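Local coordinates for putative NADPH-dependent oxidoreductase (Desulfitobacterium hafniense DCB-2, PDB 3DB2), which is thought to act as an NADPH-dependent oxidoreductase of the GFO/IDH/MocA family, pairing a Rossmann-fold nucleotide-binding domain with a sheet-based C-terminal domain, at residues C[219-222]-C[228-231]; C[185-190]-C[328-333]; C[142-147]-C[250-255]; C[126-131]-C[319-324]; C[97-102]-C[107-112]. One frame throughout, in Å; residues are numbered along the deposited sequence. Where two conformers were deposited one is given.

Contact 1: residues C[219-222]-C[228-231]; sequences TLLE and QAYL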
# COMPACT_ATOMS: atom_id res chain seq x y z
N THR C 219 5.26 -6.33 -0.76
CA THR C 219 5.50 -7.00 -2.03
C THR C 219 4.89 -6.16 -3.16
O THR C 219 3.72 -5.78 -2.97
CB THR C 219 4.86 -8.39 -2.07
OG1 THR C 219 5.30 -9.09 -0.91
CG2 THR C 219 5.31 -9.12 -3.32
N LEU C 220 5.68 -5.96 -4.20
CA LEU C 220 5.17 -5.36 -5.43
C LEU C 220 5.01 -6.46 -6.50
O LEU C 220 5.81 -7.36 -6.65
CB LEU C 220 6.09 -4.28 -5.96
CG LEU C 220 6.34 -3.11 -5.02
CD1 LEU C 220 7.17 -2.05 -5.75
CD2 LEU C 220 5.05 -2.52 -4.48
N LEU C 221 3.95 -6.33 -7.26
CA LEU C 221 3.58 -7.18 -8.37
C LEU C 221 3.35 -6.35 -9.63
O LEU C 221 2.79 -5.27 -9.59
CB LEU C 221 2.30 -7.97 -8.04
CG LEU C 221 2.25 -8.55 -6.62
CD1 LEU C 221 0.87 -8.37 -6.02
CD2 LEU C 221 2.64 -10.01 -6.63
N GLU C 222 3.78 -6.87 -10.77
CA GLU C 222 3.39 -6.36 -12.08
C GLU C 222 2.64 -7.49 -12.79
O GLU C 222 3.16 -8.62 -12.77
CB GLU C 222 4.53 -5.93 -12.97
CG GLU C 222 5.23 -4.67 -12.53
CD GLU C 222 6.00 -4.04 -13.69
OE1 GLU C 222 6.78 -4.74 -14.35
OE2 GLU C 222 5.81 -2.83 -13.91
N GLN C 228 -0.60 -2.97 -11.90
CA GLN C 228 0.32 -3.17 -10.79
C GLN C 228 -0.40 -3.40 -9.47
O GLN C 228 -1.54 -2.97 -9.34
CB GLN C 228 1.20 -1.94 -10.61
CG GLN C 228 2.13 -1.70 -11.77
CD GLN C 228 3.04 -0.50 -11.63
OE1 GLN C 228 3.28 0.22 -12.61
NE2 GLN C 228 3.60 -0.30 -10.44
N ALA C 229 0.28 -4.05 -8.53
CA ALA C 229 -0.31 -4.18 -7.19
C ALA C 229 0.80 -4.18 -6.12
O ALA C 229 1.94 -4.52 -6.39
CB ALA C 229 -1.17 -5.41 -7.06
N TYR C 230 0.37 -3.78 -4.93
CA TYR C 230 1.06 -3.83 -3.66
C TYR C 230 0.38 -4.84 -2.75
O TYR C 230 -0.86 -4.81 -2.68
CB TYR C 230 1.06 -2.44 -3.01
CG TYR C 230 1.34 -2.51 -1.53
CD1 TYR C 230 2.62 -2.81 -1.06
CD2 TYR C 230 0.33 -2.27 -0.60
CE1 TYR C 230 2.85 -2.87 0.30
CE2 TYR C 230 0.57 -2.32 0.76
CZ TYR C 230 1.84 -2.63 1.19
OH TYR C 230 2.14 -2.70 2.53
N LEU C 231 1.17 -5.68 -2.08
CA LEU C 231 0.63 -6.56 -1.04
C LEU C 231 1.45 -6.41 0.24
O LEU C 231 2.64 -6.68 0.20
CB LEU C 231 0.63 -8.00 -1.51
CG LEU C 231 0.30 -9.05 -0.44
CD1 LEU C 231 -1.09 -8.84 0.13
CD2 LEU C 231 0.40 -10.44 -1.05
O HOH W 1 3.32 -9.05 1.36
O HOH W 2 3.69 -2.69 -8.51
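The ring of Tyr230 takes Leu220 at its edge, near the ring plane, where CD2 of Leu220 lies 4.2 Å from CD1 of Tyr230; the ring also stacks with Tyr230 of the second subunit. Its hydroxyl bonds Gln218 of its own chain and Glu151 of the second subunit. On the same face of the sheet Glu222 and Gln228 run side by side, carboxylate and amide planes 73° apart; both reach Lys205 of the second subunit, which probably balances their neighbouring oxygens. The other face is mostly apolar: in one of the two conformers of Leu221, its CD1 rests 3.7 Å from CB of Ala229. Thr219 suits its strand through its branched CB; its OG1 bonds Asn202, and a water joins it to the carbonyl O of Leu231. Between the strands, Leu231 N gives a nearly straight bond to Thr219 O (2.7 Å, 169°), and Thr219 N answers to Leu231 O. Leu221 and Ala229 form the second hydrogen-bonded pair, with Leu221 N 2.8 Å from Ala229 O. This is an antiparallel beta hairpin in the large mixed sheet of the GFO/IDH/MocA C-terminal domain, one face packed on helix 183-194 and the other against the partner subunit.

Contact 2: residues C[185-190]-C[328-333]; sequences HQIDNL and LRNLAV
Two helices of the two-domain fold, 183-194 and 324-343, meet here, their short segments 9.3 Å apart at an angle of 119°. Asn330 and Asp188 supply the polar half of the contact. ND2 of Asn330 donates to OD1 of Asp188 at 2.8 Å, along a fairly straight line; the acceptor lies in the amide plane of Asn330 and is met on the anti side of the carboxylate. The two planes stand 81° apart, so the amide points its N-H at the acid edge-on instead of lying against it. With CG anti to the backbone N (chi1 -173°), the carboxylate of Asp188 extends to where Asn330 meets it, and its other oxygen, OD2, forms a salt bridge with Arg127. A short amide suits position 330: it donates without adding charge, and its OD1 passes 3.7 Å from CG2 of Ile187. Ile187 and Val333 form the apolar half, reaching toward each other tip to tip, with CD1 of Ile187 3.6 Å from CG1 of Val333. A leucine in place of Asn330 would probably leave OD1 of Asp188 without this donor, and the acid leaning more on Arg127. Around the pair, Ile187 also packs on Leu231 of strand 228-234, while His124 touches both Asp188 and Asn330 and helix 349-353 lies along Arg329 and Ala332.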
# COMPACT_ATOMS: atom_id res chain seq x y z
N HIS C 185 -4.34 -15.61 0.36
CA HIS C 185 -5.72 -15.15 0.20
C HIS C 185 -5.77 -13.94 -0.74
O HIS C 185 -6.53 -13.93 -1.72
CB HIS C 185 -6.34 -14.72 1.51
CG HIS C 185 -6.67 -15.78 2.50
ND1 HIS C 185 -7.92 -16.35 2.59
CD2 HIS C 185 -5.91 -16.36 3.45
CE1 HIS C 185 -7.91 -17.24 3.56
NE2 HIS C 185 -6.70 -17.27 4.10
N GLN C 186 -4.93 -12.96 -0.40
CA GLN C 186 -4.89 -11.73 -1.22
C GLN C 186 -4.24 -11.94 -2.57
O GLN C 186 -4.69 -11.35 -3.57
CB GLN C 186 -4.21 -10.59 -0.44
CG GLN C 186 -5.02 -10.18 0.78
CD GLN C 186 -6.23 -9.32 0.46
OE1 GLN C 186 -6.95 -9.46 -0.53
NE2 GLN C 186 -6.49 -8.40 1.37
N ILE C 187 -3.22 -12.79 -2.67
CA ILE C 187 -2.70 -13.18 -3.97
C ILE C 187 -3.76 -13.78 -4.88
O ILE C 187 -3.87 -13.46 -6.08
CB ILE C 187 -1.51 -14.16 -3.81
CG1 ILE C 187 -0.38 -13.41 -3.08
CG2 ILE C 187 -1.08 -14.76 -5.13
CD1 ILE C 187 0.75 -14.33 -2.69
N ASP C 188 -4.60 -14.65 -4.34
CA ASP C 188 -5.72 -15.19 -5.12
C ASP C 188 -6.70 -14.06 -5.45
O ASP C 188 -7.12 -14.01 -6.62
CB ASP C 188 -6.42 -16.32 -4.39
CG ASP C 188 -7.45 -16.94 -5.34
OD1 ASP C 188 -7.03 -17.60 -6.32
OD2 ASP C 188 -8.64 -16.71 -5.09
N ASN C 189 -7.04 -13.21 -4.48
CA ASN C 189 -7.93 -12.10 -4.81
C ASN C 189 -7.37 -11.26 -5.94
O ASN C 189 -8.11 -10.84 -6.83
CB ASN C 189 -8.22 -11.22 -3.59
CG ASN C 189 -9.12 -11.94 -2.61
OD1 ASN C 189 -9.83 -12.88 -2.98
ND2 ASN C 189 -9.08 -11.47 -1.37
N LEU C 190 -6.07 -10.99 -5.93
CA LEU C 190 -5.44 -10.12 -6.92
C LEU C 190 -5.47 -10.71 -8.33
O LEU C 190 -5.71 -10.03 -9.32
CB LEU C 190 -3.98 -9.85 -6.51
CG LEU C 190 -3.84 -8.87 -5.34
CD1 LEU C 190 -2.43 -8.90 -4.76
CD2 LEU C 190 -4.19 -7.47 -5.81
N LEU C 328 -1.42 -23.26 -8.15
CA LEU C 328 0.04 -23.29 -8.30
C LEU C 328 0.49 -21.86 -8.60
O LEU C 328 1.53 -21.45 -8.09
CB LEU C 328 0.46 -24.29 -9.36
CG LEU C 328 1.95 -24.60 -9.51
CD1 LEU C 328 2.15 -25.99 -10.09
CD2 LEU C 328 2.67 -23.58 -10.38
N ARG C 329 -0.25 -21.10 -9.40
CA ARG C 329 0.17 -19.75 -9.72
C ARG C 329 0.18 -18.88 -8.46
O ARG C 329 1.02 -18.00 -8.33
CB ARG C 329 -0.72 -19.09 -10.76
CG ARG C 329 -0.22 -19.13 -12.19
CD ARG C 329 -0.82 -18.01 -13.01
NE ARG C 329 0.13 -17.36 -13.91
CZ ARG C 329 0.89 -16.31 -13.64
NH1 ARG C 329 0.86 -15.71 -12.46
NH2 ARG C 329 1.70 -15.85 -14.60
N ASN C 330 -0.76 -19.15 -7.55
CA ASN C 330 -0.77 -18.39 -6.29
C ASN C 330 0.45 -18.72 -5.45
O ASN C 330 1.12 -17.86 -4.86
CB ASN C 330 -2.07 -18.68 -5.51
CG ASN C 330 -3.31 -18.13 -6.18
OD1 ASN C 330 -3.18 -17.23 -7.00
ND2 ASN C 330 -4.46 -18.67 -5.78
N LEU C 331 0.81 -19.99 -5.34
CA LEU C 331 2.00 -20.38 -4.60
C LEU C 331 3.28 -19.78 -5.20
O LEU C 331 4.20 -19.38 -4.50
CB LEU C 331 2.19 -21.89 -4.62
CG LEU C 331 3.48 -22.47 -3.99
CD1 LEU C 331 3.54 -22.05 -2.53
CD2 LEU C 331 3.52 -23.98 -4.21
N ALA C 332 3.32 -19.77 -6.53
CA ALA C 332 4.45 -19.24 -7.28
C ALA C 332 4.72 -17.77 -6.95
O ALA C 332 5.86 -17.33 -6.90
CB ALA C 332 4.19 -19.40 -8.77
N VAL C 333 3.67 -16.99 -6.69
CA VAL C 333 3.88 -15.62 -6.23
C VAL C 333 4.64 -15.60 -4.91
O VAL C 333 5.58 -14.84 -4.70
CB VAL C 333 2.54 -14.87 -6.14
CG1 VAL C 333 2.63 -13.46 -5.60
CG2 VAL C 333 1.92 -14.79 -7.55

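Contact 3: residues C[142-147]-C[250-255]; sequences KEIGEV and ANLFYQ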
# COMPACT_ATOMS: atom_id res chain seq x y z
N LYS C 142 -16.21 -2.06 -16.23
CA LYS C 142 -15.59 -0.74 -16.39
C LYS C 142 -16.37 0.37 -15.71
O LYS C 142 -16.27 1.57 -16.03
CB LYS C 142 -15.35 -0.38 -17.86
CG LYS C 142 -14.56 -1.43 -18.65
CD LYS C 142 -13.14 -1.57 -18.17
CE LYS C 142 -12.40 -2.81 -18.62
NZ LYS C 142 -12.30 -3.79 -17.48
N GLU C 143 -17.16 0.01 -14.70
CA GLU C 143 -17.97 0.95 -13.94
C GLU C 143 -17.02 1.97 -13.31
O GLU C 143 -17.25 3.19 -13.27
CB GLU C 143 -18.87 0.28 -12.90
CG GLU C 143 -19.81 1.25 -12.19
CD GLU C 143 -20.57 0.72 -10.99
OE1 GLU C 143 -20.90 -0.48 -10.88
OE2 GLU C 143 -20.88 1.52 -10.08
N ILE C 144 -15.87 1.49 -12.82
CA ILE C 144 -14.90 2.38 -12.20
C ILE C 144 -13.85 2.89 -13.17
O ILE C 144 -12.86 3.50 -12.78
CB ILE C 144 -14.22 1.62 -11.04
CG1 ILE C 144 -13.36 0.43 -11.46
CG2 ILE C 144 -15.31 1.22 -10.06
CD1 ILE C 144 -12.41 -0.00 -10.32
N GLY C 145 -14.05 2.63 -14.45
CA GLY C 145 -13.14 2.96 -15.52
C GLY C 145 -12.09 1.85 -15.54
O GLY C 145 -12.47 0.74 -15.14
N GLU C 146 -10.88 2.20 -15.95
CA GLU C 146 -9.78 1.25 -16.04
C GLU C 146 -8.92 1.26 -14.76
O GLU C 146 -8.58 2.30 -14.25
CB GLU C 146 -8.83 1.52 -17.18
CG GLU C 146 -9.49 1.37 -18.56
CD GLU C 146 -9.70 -0.08 -18.95
OE1 GLU C 146 -9.00 -0.97 -18.41
OE2 GLU C 146 -10.58 -0.37 -19.80
N VAL C 147 -8.57 0.07 -14.32
CA VAL C 147 -7.72 -0.07 -13.15
C VAL C 147 -6.25 0.14 -13.47
O VAL C 147 -5.70 -0.41 -14.43
CB VAL C 147 -7.80 -1.47 -12.52
CG1 VAL C 147 -6.77 -1.54 -11.37
CG2 VAL C 147 -9.21 -1.78 -12.07
N ALA C 250 -13.17 5.92 -10.83
CA ALA C 250 -13.58 5.74 -9.44
C ALA C 250 -12.58 4.84 -8.68
O ALA C 250 -12.00 3.98 -9.33
CB ALA C 250 -14.97 5.11 -9.40
N ASN C 251 -12.47 5.06 -7.38
CA ASN C 251 -11.67 4.14 -6.55
C ASN C 251 -12.58 3.32 -5.63
O ASN C 251 -13.61 3.82 -5.20
CB ASN C 251 -10.70 4.93 -5.71
CG ASN C 251 -9.72 5.74 -6.52
OD1 ASN C 251 -9.30 5.38 -7.59
ND2 ASN C 251 -9.34 6.90 -5.97
N LEU C 252 -12.17 2.10 -5.31
CA LEU C 252 -12.88 1.29 -4.33
C LEU C 252 -11.99 1.06 -3.10
O LEU C 252 -10.79 0.76 -3.28
CB LEU C 252 -13.23 -0.05 -4.92
CG LEU C 252 -13.98 -0.08 -6.24
CD1 LEU C 252 -14.05 -1.50 -6.77
CD2 LEU C 252 -15.36 0.53 -6.05
N PHE C 253 -12.60 1.15 -1.95
CA PHE C 253 -11.93 0.88 -0.67
C PHE C 253 -12.74 -0.15 0.11
O PHE C 253 -13.85 0.11 0.54
CB PHE C 253 -11.80 2.14 0.19
CG PHE C 253 -11.17 3.32 -0.52
CD1 PHE C 253 -9.84 3.27 -0.90
CD2 PHE C 253 -11.93 4.45 -0.79
CE1 PHE C 253 -9.27 4.36 -1.54
CE2 PHE C 253 -11.36 5.54 -1.45
CZ PHE C 253 -10.05 5.46 -1.86
N TYR C 254 -12.17 -1.32 0.29
CA TYR C 254 -12.77 -2.45 0.99
C TYR C 254 -11.98 -2.74 2.27
O TYR C 254 -10.74 -2.74 2.23
CB TYR C 254 -12.78 -3.68 0.11
CG TYR C 254 -13.20 -5.00 0.70
CD1 TYR C 254 -14.53 -5.26 1.01
CD2 TYR C 254 -12.27 -6.02 0.94
CE1 TYR C 254 -14.90 -6.47 1.55
CE2 TYR C 254 -12.67 -7.24 1.47
CZ TYR C 254 -13.99 -7.46 1.78
OH TYR C 254 -14.43 -8.66 2.31
N GLN C 255 -12.71 -2.98 3.33
CA GLN C 255 -12.23 -3.40 4.63
C GLN C 255 -13.03 -4.60 5.14
O GLN C 255 -14.26 -4.56 5.05
CB GLN C 255 -12.37 -2.28 5.68
CG GLN C 255 -11.32 -1.20 5.65
CD GLN C 255 -10.02 -1.54 6.33
OE1 GLN C 255 -9.90 -2.54 7.04
NE2 GLN C 255 -8.98 -0.73 6.13
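Ile144 presses its branched CB against Ala250, with CB of Ile144 3.9 Å from CB of Ala250. The methyl of alanine is small enough for the loop to come this close: the CA atoms of Ile144 and Ala250 are 4.5 Å apart. From the same isoleucine, CG2 meets CD2 of Leu252 at 4.1 Å, the two side chains crossing at about a right angle. CG1 of Ile144 stands between the backbone N and the carbonyl carbon (chi1 66°), which carries CD1 to within 4.2 Å of CD1 of Leu252. The backbones add one weak bond, Ala250 N to Ile144 O at 3.1 Å, bent to 128°. Replacing Ile144 by a glycine would probably open a gap beside Ala250 and leave the methyls of Leu252 without this neighbour. The loop leaves helix 130-140 through a Schellman motif at Lys142 and turns by a type I beta turn to Gly145, whose N bonds Lys142 O; glycine suits the positive phi (82°) there. The chain then enters strand 147-155, while segment 250-255 belongs to another strand of the same mixed sheet in the C-terminal domain. Ile139 and Val245 pack on Ile144 as well, its backbone bonds Lys249, and Thr248 OG1 accepts from Glu146 N.

Contact 4: residues C[126-131]-C[319-324]; sequences SRRLGA and ETEIGA
Arg127 and Glu321 meet at a steep angle, guanidinium and carboxylate planes 73° apart. NH1 of Arg127 forms a salt bridge to OE2 of Glu321 at 2.8 Å; the oxygen lies in the guanidinium plane, at its edge, but the nitrogen comes from above the carboxylate plane. Ile322 fills one face of the same guanidinium: its CG1 sits 3.8 Å above the plane, over the centre, and its CD1 is 3.6 Å from NE of Arg127. An aliphatic branch suits that face, since the polar edge keeps its N-H groups for acceptors. The chain of Arg127 reaches this place by bending at chi3 (81°). Arg128 and Glu321 slide past each other in opposite directions. OE1 of Glu321 lies over the guanidinium face of Arg128, 3.7 Å from NH1 of Arg128, a long ion pair held by charge alone; the stronger partner of Arg128 is Glu309, and OE1 itself is bridged by Arg133. A water joins NH2 of Arg127 to the carbonyl O of Glu321. Together Arg127, Arg128 and Glu321 make a salt-bridge network, tying the 3-10 segment before helix 130-140 to the loop before helix 324-343.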
# COMPACT_ATOMS: atom_id res chain seq x y z
N SER C 126 -12.08 -16.37 -0.22
CA SER C 126 -12.26 -14.93 -0.19
C SER C 126 -12.87 -14.36 -1.47
O SER C 126 -13.66 -13.41 -1.45
CB SER C 126 -10.90 -14.21 0.11
OG SER C 126 -11.15 -12.86 0.46
N ARG C 127 -12.47 -14.90 -2.63
CA ARG C 127 -12.95 -14.43 -3.91
C ARG C 127 -14.46 -14.67 -4.04
O ARG C 127 -15.08 -14.02 -4.87
CB ARG C 127 -12.26 -15.08 -5.12
CG ARG C 127 -12.40 -16.56 -5.29
CD ARG C 127 -12.11 -16.99 -6.71
NE ARG C 127 -10.67 -17.10 -6.99
CZ ARG C 127 -10.25 -17.32 -8.24
NH1 ARG C 127 -11.11 -17.42 -9.24
NH2 ARG C 127 -8.96 -17.43 -8.55
N ARG C 128 -14.99 -15.56 -3.22
CA ARG C 128 -16.40 -15.89 -3.25
C ARG C 128 -17.27 -14.91 -2.46
O ARG C 128 -18.50 -14.89 -2.65
CB ARG C 128 -16.63 -17.30 -2.68
CG ARG C 128 -15.67 -18.36 -3.16
CD ARG C 128 -16.37 -19.67 -3.44
NE ARG C 128 -15.52 -20.47 -4.30
CZ ARG C 128 -15.71 -21.00 -5.48
NH1 ARG C 128 -16.85 -20.85 -6.12
NH2 ARG C 128 -14.74 -21.71 -6.04
N LEU C 129 -16.66 -14.12 -1.58
CA LEU C 129 -17.42 -13.17 -0.80
C LEU C 129 -18.24 -12.26 -1.72
O LEU C 129 -17.77 -12.00 -2.82
CB LEU C 129 -16.49 -12.33 0.07
CG LEU C 129 -15.88 -13.05 1.28
CD1 LEU C 129 -14.79 -12.21 1.92
CD2 LEU C 129 -16.97 -13.36 2.31
N GLY C 130 -19.41 -11.82 -1.27
CA GLY C 130 -20.25 -10.97 -2.12
C GLY C 130 -19.47 -9.70 -2.47
O GLY C 130 -19.61 -9.16 -3.55
N ALA C 131 -18.63 -9.24 -1.54
CA ALA C 131 -17.86 -8.02 -1.81
C ALA C 131 -16.87 -8.25 -2.93
O ALA C 131 -16.75 -7.39 -3.79
CB ALA C 131 -17.16 -7.56 -0.56
N GLU C 319 -15.85 -27.59 -14.61
CA GLU C 319 -14.62 -27.37 -13.88
C GLU C 319 -14.92 -26.44 -12.71
O GLU C 319 -15.75 -25.54 -12.79
CB GLU C 319 -13.55 -26.70 -14.73
N THR C 320 -14.20 -26.64 -11.62
CA THR C 320 -14.32 -25.70 -10.49
C THR C 320 -13.58 -24.40 -10.80
O THR C 320 -12.91 -24.31 -11.84
CB THR C 320 -13.72 -26.28 -9.21
OG1 THR C 320 -12.29 -26.31 -9.39
CG2 THR C 320 -14.28 -27.67 -8.97
N GLU C 321 -13.70 -23.39 -9.93
CA GLU C 321 -13.13 -22.09 -10.30
C GLU C 321 -11.63 -22.03 -10.11
O GLU C 321 -11.01 -21.18 -10.75
CB GLU C 321 -13.78 -20.96 -9.51
CG GLU C 321 -13.57 -19.59 -10.16
CD GLU C 321 -14.34 -18.50 -9.45
OE1 GLU C 321 -15.40 -18.77 -8.85
OE2 GLU C 321 -13.88 -17.35 -9.46
N ILE C 322 -11.05 -22.86 -9.24
CA ILE C 322 -9.66 -22.76 -8.89
C ILE C 322 -8.99 -24.13 -8.91
O ILE C 322 -8.95 -24.81 -7.88
CB ILE C 322 -9.38 -22.16 -7.50
CG1 ILE C 322 -10.24 -20.98 -7.10
CG2 ILE C 322 -7.91 -21.79 -7.44
CD1 ILE C 322 -9.91 -20.38 -5.74
N GLY C 323 -8.49 -24.47 -10.08
CA GLY C 323 -7.79 -25.72 -10.32
C GLY C 323 -6.36 -25.70 -9.81
O GLY C 323 -5.88 -24.73 -9.21
N ALA C 324 -5.67 -26.81 -10.08
CA ALA C 324 -4.30 -27.06 -9.65
C ALA C 324 -3.35 -26.03 -10.26
O ALA C 324 -2.45 -25.57 -9.57
CB ALA C 324 -3.83 -28.46 -10.03
O HOH W 3 -8.88 -19.30 -11.11

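Contact 5: residues C[97-102]-C[107-112]; sequences KPISVS and QRIDQV
Ile99 and Ile109 carry the apolar contact, their side chains sliding past each other in opposite directions. CG1 of Ile99 comes 3.5 Å from CD1 of Ile109, and further along CD1 of Ile99 reaches CG2 of Ile109 at 3.9 Å. Ile99 has CG1 anti to the backbone N (chi1 175°), which sends its longer branch out toward the helix. Isoleucine fits both places, for the long arm of Ile99 can extend alongside its partner while both branches of Ile109 take part in meeting it. CD1 of Ile109 also lies 3.5 Å from the carbonyl O of Ile99, an oxygen that accepts a hydrogen bond from ND1 of His79. Ser100 takes a lesser part, its CB 4.5 Å from the same methyl. The two segments follow one another in the Rossmann domain, where the loop after strand 92-96 leads directly into helix 103-116, and the isoleucine pair holds that loop against the flank of the helix it starts. Among the polar interactions, none crosses between the segments. Within the loop, OG of Ser100 donates to the carbonyl O of Ser102 at 2.9 Å, and Ser102 is the N-cap residue, its OG reaching the helix start in a weak bond to His105 N. A short hydroxyl side chain suits both serines, being able to reach nearby main-chain groups. Outside the pair, Ile83 of helix 79-88 packs on Ile109 and Ser327 on Ile99.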
# COMPACT_ATOMS: atom_id res chain seq x y z
N LYS C 97 -6.57 -24.17 1.07
CA LYS C 97 -5.52 -23.37 0.52
C LYS C 97 -4.16 -23.40 1.28
O LYS C 97 -4.38 -23.62 2.53
CB LYS C 97 -5.82 -21.88 0.34
CG LYS C 97 -6.69 -21.26 1.38
CD LYS C 97 -6.18 -21.32 2.81
CE LYS C 97 -4.99 -20.39 3.00
NZ LYS C 97 -5.07 -19.84 4.40
N PRO C 98 -2.88 -23.21 0.93
CA PRO C 98 -2.01 -23.09 -0.31
C PRO C 98 -2.26 -24.53 -0.77
O PRO C 98 -2.41 -25.37 0.14
CB PRO C 98 -0.65 -22.70 0.11
CG PRO C 98 -0.57 -23.23 1.50
CD PRO C 98 -1.94 -23.12 2.08
N ILE C 99 -2.28 -24.76 -2.06
CA ILE C 99 -2.23 -26.10 -2.63
C ILE C 99 -1.13 -26.90 -1.95
O ILE C 99 -1.32 -28.08 -1.63
CB ILE C 99 -2.04 -26.02 -4.14
CG1 ILE C 99 -1.85 -27.40 -4.77
CG2 ILE C 99 -0.87 -25.14 -4.56
CD1 ILE C 99 -2.10 -27.37 -6.27
N SER C 100 0.00 -26.26 -1.69
CA SER C 100 1.12 -26.80 -0.95
C SER C 100 2.07 -25.66 -0.60
O SER C 100 1.81 -24.54 -1.01
CB SER C 100 1.86 -27.83 -1.80
OG SER C 100 2.42 -27.28 -2.98
N VAL C 101 3.16 -25.91 0.12
CA VAL C 101 4.17 -24.86 0.26
C VAL C 101 5.38 -25.12 -0.63
O VAL C 101 6.24 -24.24 -0.81
CB VAL C 101 4.55 -24.67 1.73
CG1 VAL C 101 3.41 -23.89 2.37
CG2 VAL C 101 4.80 -25.96 2.48
N SER C 102 5.52 -26.31 -1.25
CA SER C 102 6.65 -26.43 -2.16
C SER C 102 6.19 -26.63 -3.60
O SER C 102 5.13 -27.17 -3.93
CB SER C 102 7.56 -27.58 -1.74
OG SER C 102 7.20 -28.76 -2.43
N GLN C 107 3.34 -29.49 -8.11
CA GLN C 107 3.44 -30.18 -9.40
C GLN C 107 2.91 -31.60 -9.29
O GLN C 107 2.27 -32.15 -10.19
CB GLN C 107 4.89 -30.18 -9.88
CG GLN C 107 5.33 -28.82 -10.39
CD GLN C 107 6.80 -28.75 -10.74
OE1 GLN C 107 7.66 -29.42 -10.16
NE2 GLN C 107 7.08 -27.89 -11.72
N ARG C 108 3.16 -32.26 -8.16
CA ARG C 108 2.65 -33.62 -8.01
C ARG C 108 1.13 -33.59 -8.04
O ARG C 108 0.53 -34.51 -8.58
CB ARG C 108 3.16 -34.23 -6.70
CG ARG C 108 4.53 -34.87 -6.88
CD ARG C 108 5.21 -35.10 -5.53
NE ARG C 108 4.44 -36.00 -4.68
CZ ARG C 108 4.69 -36.23 -3.40
NH1 ARG C 108 5.73 -35.63 -2.83
NH2 ARG C 108 3.93 -37.06 -2.70
N ILE C 109 0.52 -32.55 -7.49
CA ILE C 109 -0.92 -32.49 -7.36
C ILE C 109 -1.54 -32.20 -8.71
O ILE C 109 -2.53 -32.77 -9.15
CB ILE C 109 -1.30 -31.45 -6.30
CG1 ILE C 109 -0.85 -31.83 -4.89
CG2 ILE C 109 -2.79 -31.18 -6.36
CD1 ILE C 109 -0.84 -30.65 -3.94
N ASP C 110 -0.95 -31.28 -9.47
CA ASP C 110 -1.45 -31.04 -10.83
C ASP C 110 -1.39 -32.33 -11.64
O ASP C 110 -2.31 -32.69 -12.36
CB ASP C 110 -0.64 -29.90 -11.43
CG ASP C 110 -1.15 -29.34 -12.74
OD1 ASP C 110 -2.37 -29.39 -13.01
OD2 ASP C 110 -0.31 -28.83 -13.52
N GLN C 111 -0.29 -33.06 -11.50
CA GLN C 111 -0.09 -34.26 -12.33
C GLN C 111 -1.08 -35.37 -12.03
O GLN C 111 -1.68 -35.99 -12.91
CB GLN C 111 1.34 -34.72 -12.08
CG GLN C 111 1.57 -36.13 -12.61
CD GLN C 111 1.90 -36.16 -14.09
OE1 GLN C 111 1.75 -35.16 -14.79
NE2 GLN C 111 2.34 -37.34 -14.53
N VAL C 112 -1.26 -35.63 -10.73
CA VAL C 112 -2.21 -36.72 -10.37
C VAL C 112 -3.64 -36.37 -10.69
O VAL C 112 -4.44 -37.26 -10.98
CB VAL C 112 -2.00 -37.11 -8.89
CG1 VAL C 112 -2.68 -36.13 -7.94
CG2 VAL C 112 -2.50 -38.53 -8.61

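Contact 1 packs on helix 183-194 of contact 2: Leu231 CD1 of the hairpin lies 3.6 Å from Gln186 CB, and the contact centres are 12 Å apart. Contact 2 leads on to contact 4 through the salt bridge of Asp188 OD2 with Arg127 NE at 2.8 Å, which makes Asp188 a partner of both. Contacts 3 and 4 touch where Tyr254 packs on Ala131 and Leu129. Contact 5, in the Rossmann domain, meets contact 2 through Leu331 and contact 4 through Ala324, but its centre is about 33 Å from that of contact 3. Contacts 1 and 3 reach one sheet and both touch the second subunit.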